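Local structure of molybdenum cofactor carrier protein (Chlamydomonas reinhardtii, 2IZ6) at residues L37-A42 against A65-G70; E123-L128 against K145-L150; V135-Q140 against A159-A164; G17-G22 against G56-A61. The protein probably binds the molybdenum cofactor and carries it, using a Rossmann-like fold of the SLOG group. One frame throughout, in Å; residues are numbered along the deposited sequence.

Interaction 1. Residues L37-A42 against A65-G70; sequences LGKQIA and AKEAGG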
loop_
_atom_site.group_PDB
_atom_site.type_symbol
_atom_site.label_atom_id
_atom_site.label_comp_id
_atom_site.label_asym_id
_atom_site.label_seq_id
_atom_site.Cartn_x
_atom_site.Cartn_y
_atom_site.Cartn_z
ATOM N N LEU A 37 -13.159 -18.055 20.294
ATOM C CA LEU A 37 -12.540 -16.767 20.521
ATOM C C LEU A 37 -13.447 -15.660 20.002
ATOM O O LEU A 37 -13.605 -14.634 20.708
ATOM C CB LEU A 37 -11.189 -16.750 19.823
ATOM C CG LEU A 37 -10.403 -15.463 20.012
ATOM C CD1 LEU A 37 -9.827 -15.356 21.384
ATOM C CD2 LEU A 37 -9.327 -15.326 18.914
ATOM N N GLY A 38 -13.927 -15.755 18.771
ATOM C CA GLY A 38 -14.883 -14.808 18.165
ATOM C C GLY A 38 -16.091 -14.544 19.045
ATOM O O GLY A 38 -16.480 -13.383 19.338
ATOM N N LYS A 39 -16.639 -15.605 19.592
ATOM C CA LYS A 39 -17.798 -15.539 20.564
ATOM C C LYS A 39 -17.448 -14.686 21.726
ATOM O O LYS A 39 -18.199 -13.807 22.052
ATOM C CB LYS A 39 -18.236 -16.980 20.972
ATOM C CG LYS A 39 -18.900 -17.726 19.953
ATOM C CD LYS A 39 -19.583 -18.927 20.652
ATOM C CE LYS A 39 -19.500 -20.197 19.874
ATOM N NZ LYS A 39 -19.825 -21.365 20.831
ATOM N N GLN A 40 -16.272 -14.884 22.304
ATOM C CA GLN A 40 -15.907 -14.238 23.549
ATOM C C GLN A 40 -15.593 -12.838 23.286
ATOM O O GLN A 40 -15.890 -11.962 24.102
ATOM C CB GLN A 40 -14.789 -15.034 24.222
ATOM C CG GLN A 40 -15.263 -16.411 24.644
ATOM C CD GLN A 40 -16.464 -16.426 25.600
ATOM O OE1 GLN A 40 -16.663 -15.486 26.418
ATOM N NE2 GLN A 40 -17.227 -17.530 25.564
ATOM N N ILE A 41 -14.971 -12.564 22.135
ATOM C CA ILE A 41 -14.705 -11.179 21.801
ATOM C C ILE A 41 -16.010 -10.393 21.742
ATOM O O ILE A 41 -16.076 -9.293 22.259
ATOM C CB ILE A 41 -13.859 -11.056 20.455
ATOM C CG1 ILE A 41 -12.436 -11.543 20.720
ATOM C CG2 ILE A 41 -14.004 -9.719 19.753
ATOM C CD1 ILE A 41 -11.682 -11.837 19.448
ATOM N N ALA A 42 -16.973 -10.863 21.024
ATOM C CA ALA A 42 -18.272 -10.180 20.930
ATOM C C ALA A 42 -19.007 -10.028 22.262
ATOM O O ALA A 42 -19.586 -8.988 22.548
ATOM C CB ALA A 42 -19.122 -10.843 20.001
ATOM N N ALA A 65 -18.287 -14.344 16.423
ATOM C CA ALA A 65 -18.625 -13.006 16.879
ATOM C C ALA A 65 -20.040 -12.641 16.463
ATOM O O ALA A 65 -20.794 -12.050 17.241
ATOM C CB ALA A 65 -17.657 -12.028 16.245
ATOM N N LYS A 66 -20.421 -13.057 15.237
ATOM C CA LYS A 66 -21.759 -12.661 14.726
ATOM C C LYS A 66 -22.812 -13.406 15.520
ATOM O O LYS A 66 -23.853 -12.838 15.918
ATOM C CB LYS A 66 -21.849 -12.943 13.229
ATOM C CG LYS A 66 -23.213 -12.688 12.489
ATOM C CD LYS A 66 -23.769 -11.263 12.592
ATOM C CE LYS A 66 -22.737 -10.179 12.603
ATOM N NZ LYS A 66 -23.343 -8.974 13.273
ATOM N N GLU A 67 -22.556 -14.666 15.818
ATOM C CA GLU A 67 -23.494 -15.474 16.631
ATOM C C GLU A 67 -23.760 -14.900 18.044
ATOM O O GLU A 67 -24.882 -14.974 18.575
ATOM C CB GLU A 67 -22.971 -16.904 16.738
ATOM C CG GLU A 67 -23.875 -17.861 17.526
ATOM C CD GLU A 67 -23.237 -19.222 17.819
ATOM O OE1 GLU A 67 -22.091 -19.482 17.387
ATOM O OE2 GLU A 67 -23.892 -20.059 18.507
ATOM N N ALA A 68 -22.720 -14.351 18.672
ATOM C CA ALA A 68 -22.784 -13.716 19.951
ATOM C C ALA A 68 -23.243 -12.252 19.889
ATOM O O ALA A 68 -23.200 -11.529 20.898
ATOM C CB ALA A 68 -21.378 -13.820 20.592
ATOM N N GLY A 69 -23.653 -11.781 18.701
ATOM C CA GLY A 69 -24.147 -10.396 18.546
ATOM C C GLY A 69 -23.150 -9.291 18.382
ATOM O O GLY A 69 -23.509 -8.117 18.507
ATOM N N GLY A 70 -21.883 -9.631 18.075
ATOM C CA GLY A 70 -20.910 -8.607 17.941
ATOM C C GLY A 70 -20.810 -8.055 16.530
ATOM O O GLY A 70 -21.407 -8.561 15.578
#
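Two neighbouring helices of the Rossmann-like fold, 28-43 and 57-67, lie against each other here, and the second of them ends within the contact in a Schellman motif. Gly69 is its C-prime residue, with phi at 82°. The 6→1 bond, Gly70 N to Ala65 O, measures 2.8 Å, and the 5→2 bond runs from Gly69 N to Lys66 O. Backbone meets backbone where Gly38 faces Ala65: with only hydrogens on Gly38 CA, the CA atoms of the two residues come within 4.3 Å. Ala65 CA then points a C-H at Gly38 O, 3.3 Å away, a bent contact with 125° at the hydrogen.

The apolar part centres on the methyl of Ala42, which points toward the other segment. Ala42 CB sits 3.8 Å from Ala68 CB, and Gly70 CA, carrying no side chain, packs at 3.5 Å from that same Ala42 CB. Ala68 CB also touches Lys39 O.

Charge plays a looser part on the solvent side. Lys39 and Glu67 run alongside each other in the same direction, Glu67 extended with CG anti to its backbone N, Lys39 bent at chi3. Lys39 NZ stops 4.5 Å from Glu67 OE1, beyond a salt bridge, so the attraction is probably modest.

On the far side of helix 57-67, Lys66 folds back along its own helix end and also forms a salt bridge with Asp89. Lys66 NZ donates to Gly70 O over 3.0 Å, meeting it nearly along the C=O axis at 162°.

Interaction 2. Residues E123-L128 against K145-L150; sequences EVALAL and KFFTSL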
loop_
_atom_site.group_PDB
_atom_site.type_symbol
_atom_site.label_atom_id
_atom_site.label_comp_id
_atom_site.label_asym_id
_atom_site.label_seq_id
_atom_site.Cartn_x
_atom_site.Cartn_y
_atom_site.Cartn_z
ATOM N N GLU A 123 2.282 -10.410 9.841
ATOM C CA GLU A 123 1.427 -9.491 10.543
ATOM C C GLU A 123 1.754 -9.361 12.030
ATOM O O GLU A 123 1.648 -8.273 12.630
ATOM C CB GLU A 123 -0.067 -9.822 10.335
ATOM C CG GLU A 123 -0.595 -9.632 8.955
ATOM C CD GLU A 123 -0.230 -8.289 8.261
ATOM O OE1 GLU A 123 0.178 -8.390 7.083
ATOM O OE2 GLU A 123 -0.338 -7.207 8.882
ATOM N N VAL A 124 2.115 -10.461 12.649
ATOM C CA VAL A 124 2.513 -10.449 14.058
ATOM C C VAL A 124 3.807 -9.573 14.195
ATOM O O VAL A 124 3.972 -8.700 15.053
ATOM C CB VAL A 124 2.768 -11.849 14.622
ATOM C CG1 VAL A 124 3.469 -11.799 15.955
ATOM C CG2 VAL A 124 1.449 -12.579 14.692
ATOM N N ALA A 125 4.761 -9.822 13.289
ATOM C CA ALA A 125 6.025 -9.086 13.314
ATOM C C ALA A 125 5.792 -7.617 13.083
ATOM O O ALA A 125 6.386 -6.746 13.797
ATOM C CB ALA A 125 6.943 -9.609 12.293
ATOM N N LEU A 126 4.873 -7.260 12.169
ATOM C CA LEU A 126 4.557 -5.833 11.944
ATOM C C LEU A 126 3.829 -5.205 13.155
ATOM O O LEU A 126 3.969 -3.978 13.396
ATOM C CB LEU A 126 3.841 -5.626 10.633
ATOM C CG LEU A 126 4.715 -5.934 9.427
ATOM C CD1 LEU A 126 4.003 -5.855 8.057
ATOM C CD2 LEU A 126 5.933 -5.019 9.377
ATOM N N ALA A 127 2.989 -5.917 13.847
ATOM C CA ALA A 127 2.347 -5.477 15.080
ATOM C C ALA A 127 3.411 -5.173 16.091
ATOM O O ALA A 127 3.372 -4.151 16.733
ATOM C CB ALA A 127 1.385 -6.511 15.618
ATOM N N LEU A 128 4.402 -6.046 16.250
ATOM C CA LEU A 128 5.494 -5.773 17.187
ATOM C C LEU A 128 6.315 -4.625 16.769
ATOM O O LEU A 128 6.726 -3.849 17.636
ATOM C CB LEU A 128 6.383 -6.980 17.435
ATOM C CG LEU A 128 5.624 -8.216 17.961
ATOM C CD1 LEU A 128 6.531 -9.432 17.998
ATOM C CD2 LEU A 128 5.078 -7.970 19.394
ATOM N N LYS A 145 8.702 -18.977 21.006
ATOM C CA LYS A 145 10.056 -18.607 21.423
ATOM C C LYS A 145 10.624 -17.484 20.542
ATOM O O LYS A 145 11.191 -16.511 21.036
ATOM C CB LYS A 145 10.986 -19.852 21.361
ATOM C CG LYS A 145 10.676 -20.838 22.481
ATOM C CD LYS A 145 11.623 -22.057 22.510
ATOM C CE LYS A 145 10.866 -23.386 22.939
ATOM N NZ LYS A 145 11.124 -24.001 24.319
ATOM N N PHE A 146 10.391 -17.572 19.235
ATOM C CA PHE A 146 10.884 -16.564 18.295
ATOM C C PHE A 146 10.270 -15.169 18.543
ATOM O O PHE A 146 10.981 -14.184 18.757
ATOM C CB PHE A 146 10.679 -17.011 16.864
ATOM C CG PHE A 146 11.014 -15.912 15.861
ATOM C CD1 PHE A 146 12.306 -15.460 15.710
ATOM C CD2 PHE A 146 10.005 -15.294 15.125
ATOM C CE1 PHE A 146 12.599 -14.405 14.771
ATOM C CE2 PHE A 146 10.288 -14.308 14.191
ATOM C CZ PHE A 146 11.544 -13.853 14.040
ATOM N N PHE A 147 8.936 -15.106 18.689
ATOM C CA PHE A 147 8.282 -13.814 18.845
ATOM C C PHE A 147 8.609 -13.276 20.191
ATOM O O PHE A 147 8.826 -12.083 20.382
ATOM C CB PHE A 147 6.734 -13.904 18.546
ATOM C CG PHE A 147 6.447 -14.065 17.091
ATOM C CD1 PHE A 147 5.930 -15.192 16.589
ATOM C CD2 PHE A 147 6.817 -13.064 16.206
ATOM C CE1 PHE A 147 5.757 -15.353 15.189
ATOM C CE2 PHE A 147 6.614 -13.219 14.813
ATOM C CZ PHE A 147 6.128 -14.337 14.347
ATOM N N THR A 148 8.680 -14.154 21.199
ATOM C CA THR A 148 9.140 -13.656 22.514
ATOM C C THR A 148 10.569 -13.085 22.482
ATOM O O THR A 148 10.849 -12.106 23.164
ATOM C CB THR A 148 9.039 -14.745 23.616
ATOM O OG1 THR A 148 7.690 -15.194 23.703
ATOM C CG2 THR A 148 9.554 -14.211 24.985
ATOM N N SER A 149 11.454 -13.657 21.705
ATOM C CA SER A 149 12.790 -13.035 21.523
ATOM C C SER A 149 12.736 -11.677 20.833
ATOM O O SER A 149 13.630 -10.860 21.090
ATOM C CB SER A 149 13.761 -13.934 20.725
ATOM O OG SER A 149 13.449 -14.086 19.314
ATOM N N LEU A 150 11.767 -11.453 19.928
ATOM C CA LEU A 150 11.623 -10.132 19.271
ATOM C C LEU A 150 11.227 -9.047 20.223
ATOM O O LEU A 150 11.721 -7.919 20.130
ATOM C CB LEU A 150 10.631 -10.115 18.095
ATOM C CG LEU A 150 10.992 -10.922 16.860
ATOM C CD1 LEU A 150 9.971 -10.717 15.804
ATOM C CD2 LEU A 150 12.395 -10.579 16.311
#
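Helices 118-129 and 141-150 are neighbours on one face of the parallel Rossmann-like sheet. Their short segments run almost parallel, crossing at -18° with axes 10.9 Å apart, with the ring of Phe147 inserted between them. Phe146 touches nothing in 123-128, but its CD2 lies 3.9 Å above the plane of the Phe147 ring, over the ring centre. Phe147 carries the contact. With CG anti to the carbonyl carbon, the ring lies against Val124, whose CG1 stands over the face opposite Phe146 in a CH-pi contact, 3.7 Å from the centroid. Val124 CG1 gets there by lying anti to its own N. The ring is thus held between methyl and phenyl, while Leu128 CD1 approaches obliquely, 4.1 Å from Phe147 CD2. Ser149 turns back on its helix, its OG donating to a lone pair of Phe146 O. Leu150 ends the run, its CB 4.2 Å from Leu128 CD1, the two side chains crossing at about a right angle.

Phe146 of the second subunit packs against Phe146 and meets Phe147 edge-to-face, so the pair belongs to the subunit interface. Underneath, Val124 and Leu128 rest on Val134, and Phe147 on Leu136 of strand 134-137 and Val155 of strand 155-158.

Interaction 3. Residues V135-Q140 against A159-A164; sequences VLLGTQ and ADVAGA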
loop_
_atom_site.group_PDB
_atom_site.type_symbol
_atom_site.label_atom_id
_atom_site.label_comp_id
_atom_site.label_asym_id
_atom_site.label_seq_id
_atom_site.Cartn_x
_atom_site.Cartn_y
_atom_site.Cartn_z
ATOM N N VAL A 135 -1.183 -11.570 21.164
ATOM C CA VAL A 135 -1.515 -12.818 21.831
ATOM C C VAL A 135 -1.416 -14.049 20.910
ATOM O O VAL A 135 -1.995 -14.024 19.837
ATOM C CB VAL A 135 -2.915 -12.758 22.487
ATOM C CG1 VAL A 135 -3.223 -14.038 23.219
ATOM C CG2 VAL A 135 -3.029 -11.624 23.468
ATOM N N LEU A 136 -0.554 -15.008 21.263
ATOM C CA LEU A 136 -0.323 -16.176 20.450
ATOM C C LEU A 136 -1.056 -17.352 21.034
ATOM O O LEU A 136 -0.704 -17.833 22.111
ATOM C CB LEU A 136 1.183 -16.462 20.397
ATOM C CG LEU A 136 2.094 -15.369 19.841
ATOM C CD1 LEU A 136 3.579 -15.871 19.848
ATOM C CD2 LEU A 136 1.670 -14.923 18.467
ATOM N N LEU A 137 -2.020 -17.869 20.271
ATOM C CA LEU A 137 -2.880 -18.999 20.687
ATOM C C LEU A 137 -2.714 -20.123 19.659
ATOM O O LEU A 137 -2.904 -19.934 18.473
ATOM C CB LEU A 137 -4.342 -18.579 20.796
ATOM C CG LEU A 137 -5.375 -19.702 21.089
ATOM C CD1 LEU A 137 -5.066 -20.281 22.438
ATOM C CD2 LEU A 137 -6.819 -19.108 21.014
ATOM N N GLY A 138 -2.337 -21.275 20.148
ATOM C CA GLY A 138 -2.210 -22.475 19.296
ATOM C C GLY A 138 -1.096 -22.414 18.285
ATOM O O GLY A 138 -1.181 -23.033 17.213
ATOM N N THR A 139 -0.052 -21.639 18.599
ATOM C CA THR A 139 1.159 -21.554 17.768
ATOM C C THR A 139 2.185 -22.568 18.341
ATOM O O THR A 139 2.144 -22.919 19.484
ATOM C CB THR A 139 1.713 -20.093 17.635
ATOM O OG1 THR A 139 2.337 -19.623 18.846
ATOM C CG2 THR A 139 0.589 -19.109 17.243
ATOM N N GLN A 140 3.123 -23.007 17.565
ATOM C CA GLN A 140 3.976 -24.053 18.103
ATOM C C GLN A 140 5.104 -23.421 18.905
ATOM O O GLN A 140 5.278 -22.183 18.872
ATOM C CB GLN A 140 4.434 -24.976 16.977
ATOM C CG GLN A 140 3.254 -25.886 16.401
ATOM C CD GLN A 140 2.488 -26.724 17.458
ATOM O OE1 GLN A 140 3.089 -27.407 18.292
ATOM N NE2 GLN A 140 1.157 -26.673 17.407
ATOM N N ALA A 159 -2.570 -20.357 26.533
ATOM C CA ALA A 159 -2.735 -21.790 26.480
ATOM C C ALA A 159 -4.091 -22.246 25.936
ATOM O O ALA A 159 -4.231 -23.391 25.481
ATOM C CB ALA A 159 -2.519 -22.387 27.860
ATOM N N ASP A 160 -5.094 -21.395 26.053
ATOM C CA ASP A 160 -6.433 -21.654 25.545
ATOM C C ASP A 160 -7.190 -20.344 25.335
ATOM O O ASP A 160 -6.647 -19.258 25.599
ATOM C CB ASP A 160 -7.213 -22.565 26.526
ATOM C CG ASP A 160 -7.220 -22.022 27.967
ATOM O OD1 ASP A 160 -7.455 -22.851 28.910
ATOM O OD2 ASP A 160 -7.047 -20.805 28.249
ATOM N N VAL A 161 -8.448 -20.453 24.878
ATOM C CA VAL A 161 -9.271 -19.300 24.551
ATOM C C VAL A 161 -9.475 -18.464 25.794
ATOM O O VAL A 161 -9.301 -17.261 25.792
ATOM C CB VAL A 161 -10.618 -19.637 23.910
ATOM C CG1 VAL A 161 -11.538 -18.431 23.874
ATOM C CG2 VAL A 161 -10.369 -20.178 22.583
ATOM N N ALA A 162 -9.851 -19.111 26.894
ATOM C CA ALA A 162 -9.931 -18.321 28.133
ATOM C C ALA A 162 -8.689 -17.479 28.470
ATOM O O ALA A 162 -8.822 -16.325 28.851
ATOM C CB ALA A 162 -10.248 -19.243 29.342
ATOM N N GLY A 163 -7.504 -18.059 28.330
ATOM C CA GLY A 163 -6.274 -17.360 28.604
ATOM C C GLY A 163 -6.050 -16.202 27.670
ATOM O O GLY A 163 -5.589 -15.117 28.104
ATOM N N ALA A 164 -6.356 -16.412 26.413
ATOM C CA ALA A 164 -6.278 -15.354 25.400
ATOM C C ALA A 164 -7.171 -14.180 25.716
ATOM O O ALA A 164 -6.760 -13.022 25.684
ATOM C CB ALA A 164 -6.560 -15.962 23.972
#
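Leu137 fills the tight part of this contact, where the end of strand 134-137 meets the start of helix 161-173 in the Rossmann-like fold. Its CG is anti to the backbone N (chi1 174°), which carries the branched end up to the helix start. There it splits its work: Leu137 CD1 presses on the backbone of Asp160, 3.6 Å from the carbonyl C, while Leu137 CD2 meets Val161 CG2 at 4.0 Å, the two side chains crossing obliquely. Two residues back on the same face of the strand, Val135 turns CG1 onto the methyl of Ala164, with Val135 CG1 and Ala164 CB 3.9 Å apart.

The solvent side is looser and polar. The CB atoms of Ala159 and Asp160 are directed away from the strand, and Asp160 spends its carboxylate on the helix instead: as N-cap it accepts from Gly163 N at OD2, 2.8 Å away with 153° at the hydrogen. That bond ties up an N-H of the first turn and probably fixes the helix start that Leu137 leans on.

Strand 134-137 lies between 110-114 and 155-158; on this face Leu137 and Val161 also touch Met33 of helix 28-43, whereas Leu136 faces the other side of the sheet.

Interaction 4. Residues G17-G22 against G56-A61; sequences GVMGPG and GVMHEA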
loop_
_atom_site.group_PDB
_atom_site.type_symbol
_atom_site.label_atom_id
_atom_site.label_comp_id
_atom_site.label_asym_id
_atom_site.label_seq_id
_atom_site.Cartn_x
_atom_site.Cartn_y
_atom_site.Cartn_z
ATOM N N GLY A 17 -8.020 -7.611 16.767
ATOM C CA GLY A 17 -7.669 -8.241 15.527
ATOM C C GLY A 17 -7.399 -9.710 15.702
ATOM O O GLY A 17 -6.867 -10.140 16.699
ATOM N N VAL A 18 -7.789 -10.521 14.714
ATOM C CA VAL A 18 -7.543 -11.914 14.724
ATOM C C VAL A 18 -6.923 -12.297 13.406
ATOM O O VAL A 18 -7.397 -11.937 12.352
ATOM C CB VAL A 18 -8.816 -12.737 14.965
ATOM C CG1 VAL A 18 -8.618 -14.248 14.797
ATOM C CG2 VAL A 18 -9.387 -12.387 16.308
ATOM N N MET A 19 -5.862 -13.075 13.499
ATOM C CA MET A 19 -5.131 -13.580 12.321
ATOM C C MET A 19 -4.904 -15.053 12.454
ATOM O O MET A 19 -4.650 -15.563 13.539
ATOM C CB MET A 19 -3.776 -12.975 12.335
ATOM C CG MET A 19 -3.712 -11.560 12.179
ATOM S SD MET A 19 -3.617 -11.082 10.432
ATOM C CE MET A 19 -3.535 -12.633 9.468
ATOM N N GLY A 20 -4.937 -15.753 11.329
ATOM C CA GLY A 20 -4.511 -17.075 11.343
ATOM C C GLY A 20 -4.436 -17.532 9.912
ATOM O O GLY A 20 -4.792 -16.778 8.991
ATOM N N PRO A 21 -3.937 -18.735 9.737
ATOM C CA PRO A 21 -3.829 -19.348 8.375
ATOM C C PRO A 21 -5.198 -19.684 7.787
ATOM O O PRO A 21 -6.200 -19.775 8.519
ATOM C CB PRO A 21 -3.004 -20.594 8.627
ATOM C CG PRO A 21 -3.124 -20.879 10.029
ATOM C CD PRO A 21 -3.401 -19.614 10.761
ATOM N N GLY A 22 -5.234 -19.862 6.482
ATOM C CA GLY A 22 -6.437 -20.223 5.770
ATOM C C GLY A 22 -6.655 -21.724 5.793
ATOM O O GLY A 22 -5.958 -22.490 6.508
ATOM N N GLY A 56 -10.598 -20.197 6.796
ATOM C CA GLY A 56 -10.117 -20.851 8.012
ATOM C C GLY A 56 -10.444 -20.124 9.308
ATOM O O GLY A 56 -11.600 -19.861 9.572
ATOM N N VAL A 57 -9.403 -19.880 10.095
ATOM C CA VAL A 57 -9.472 -19.246 11.390
ATOM C C VAL A 57 -10.319 -17.989 11.286
ATOM O O VAL A 57 -11.178 -17.752 12.158
ATOM C CB VAL A 57 -8.023 -18.856 11.912
ATOM C CG1 VAL A 57 -8.029 -17.719 12.909
ATOM C CG2 VAL A 57 -7.309 -20.093 12.422
ATOM N N MET A 58 -10.061 -17.170 10.280
ATOM C CA MET A 58 -10.636 -15.799 10.284
ATOM C C MET A 58 -12.168 -15.866 10.083
ATOM O O MET A 58 -12.921 -15.167 10.752
ATOM C CB MET A 58 -9.882 -14.928 9.259
ATOM C CG MET A 58 -8.468 -14.759 9.750
ATOM S SD MET A 58 -7.500 -13.484 8.932
ATOM C CE MET A 58 -7.455 -14.296 7.448
ATOM N N HIS A 59 -12.611 -16.770 9.218
ATOM C CA HIS A 59 -14.025 -16.971 9.000
ATOM C C HIS A 59 -14.709 -17.541 10.238
ATOM O O HIS A 59 -15.768 -17.131 10.633
ATOM C CB HIS A 59 -14.236 -17.854 7.788
ATOM C CG HIS A 59 -15.674 -18.140 7.499
ATOM N ND1 HIS A 59 -16.616 -17.158 7.252
ATOM C CD2 HIS A 59 -16.332 -19.317 7.450
ATOM C CE1 HIS A 59 -17.797 -17.728 7.067
ATOM N NE2 HIS A 59 -17.647 -19.039 7.150
ATOM N N GLU A 60 -14.047 -18.477 10.894
ATOM C CA GLU A 60 -14.605 -19.030 12.134
ATOM C C GLU A 60 -14.768 -17.993 13.222
ATOM O O GLU A 60 -15.787 -18.006 13.906
ATOM C CB GLU A 60 -13.790 -20.217 12.650
ATOM C CG GLU A 60 -13.967 -21.494 11.800
ATOM C CD GLU A 60 -15.373 -22.035 11.923
ATOM O OE1 GLU A 60 -16.037 -21.768 12.933
ATOM O OE2 GLU A 60 -15.834 -22.704 10.973
ATOM N N ALA A 61 -13.763 -17.142 13.373
ATOM C CA ALA A 61 -13.831 -16.093 14.338
ATOM C C ALA A 61 -15.037 -15.180 14.016
ATOM O O ALA A 61 -15.808 -14.736 14.907
ATOM C CB ALA A 61 -12.529 -15.373 14.365
HETATM O O HOH W 1 -8.077 -17.603 8.170
#
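The glycine-containing turn after strand 15-19, the central strand of the parallel sheet, packs against the first turns of helix 57-67. Strand and helix segments run at 141° to each other, their axes 8.2 Å apart. Val18 points from the strand into the helix: its CG1, anti to the backbone N, rests between two side chains, 4.0 Å from Val57 CG1 and 4.1 Å from Ala61 CB. Val57 uses the same branch further down, where Val57 CG1 lies 3.9 Å from the bare CA of Gly20. That close fit depends on Gly20 having no side chain, and it buries Gly20 N without any partner in the model.

Met58 reaches along the strand end beside Met19, the two chains pointing the same way. The sulphur makes the closest approach: Met58 SD packs 3.8 Å from Val18 O, a carbonyl that accepts a hydrogen bond from Thr50 OG1. Met19 CE lies 4.1 Å from Met58 SD, at roughly a right angle to the direction of Val18 O. Met58 is bent at chi3 (-67°), which places its CE 4.0 Å from Gly20 O.

In Rossmann-like folds the turns at the C-terminal ends of the strands, together with helix N termini, usually line the ligand site. This setting is consistent with a part in cofactor binding, which the contact itself does not establish. Gly56 is the N-cap residue, its CA facing the backbone of Pro21 and Gly22.

The closing link is a water: it donates to Pro21 O over 2.9 Å and accepts from Met58 N, an N-H in the first turn of the helix.

From the N terminus, strand 15-19 opens interaction 4 and helix 28-43 opens interaction 1 before helix 57-67 closes first 4, then 1, so the two cross and tie the central strand and two helices together on one face of the sheet. In the later half, helix 118-129 opens interaction 2, strand 134-137 opens 3, helix 141-150 closes 2 and helix 161-173 closes 3: a second crossed pair, this one spanning both faces. The halves join twice. Leu37 packs on Val161 and Ala164, linking interactions 1 and 3; on the other face of the sheet, Met19 packs on Glu123, linking 4 and 2.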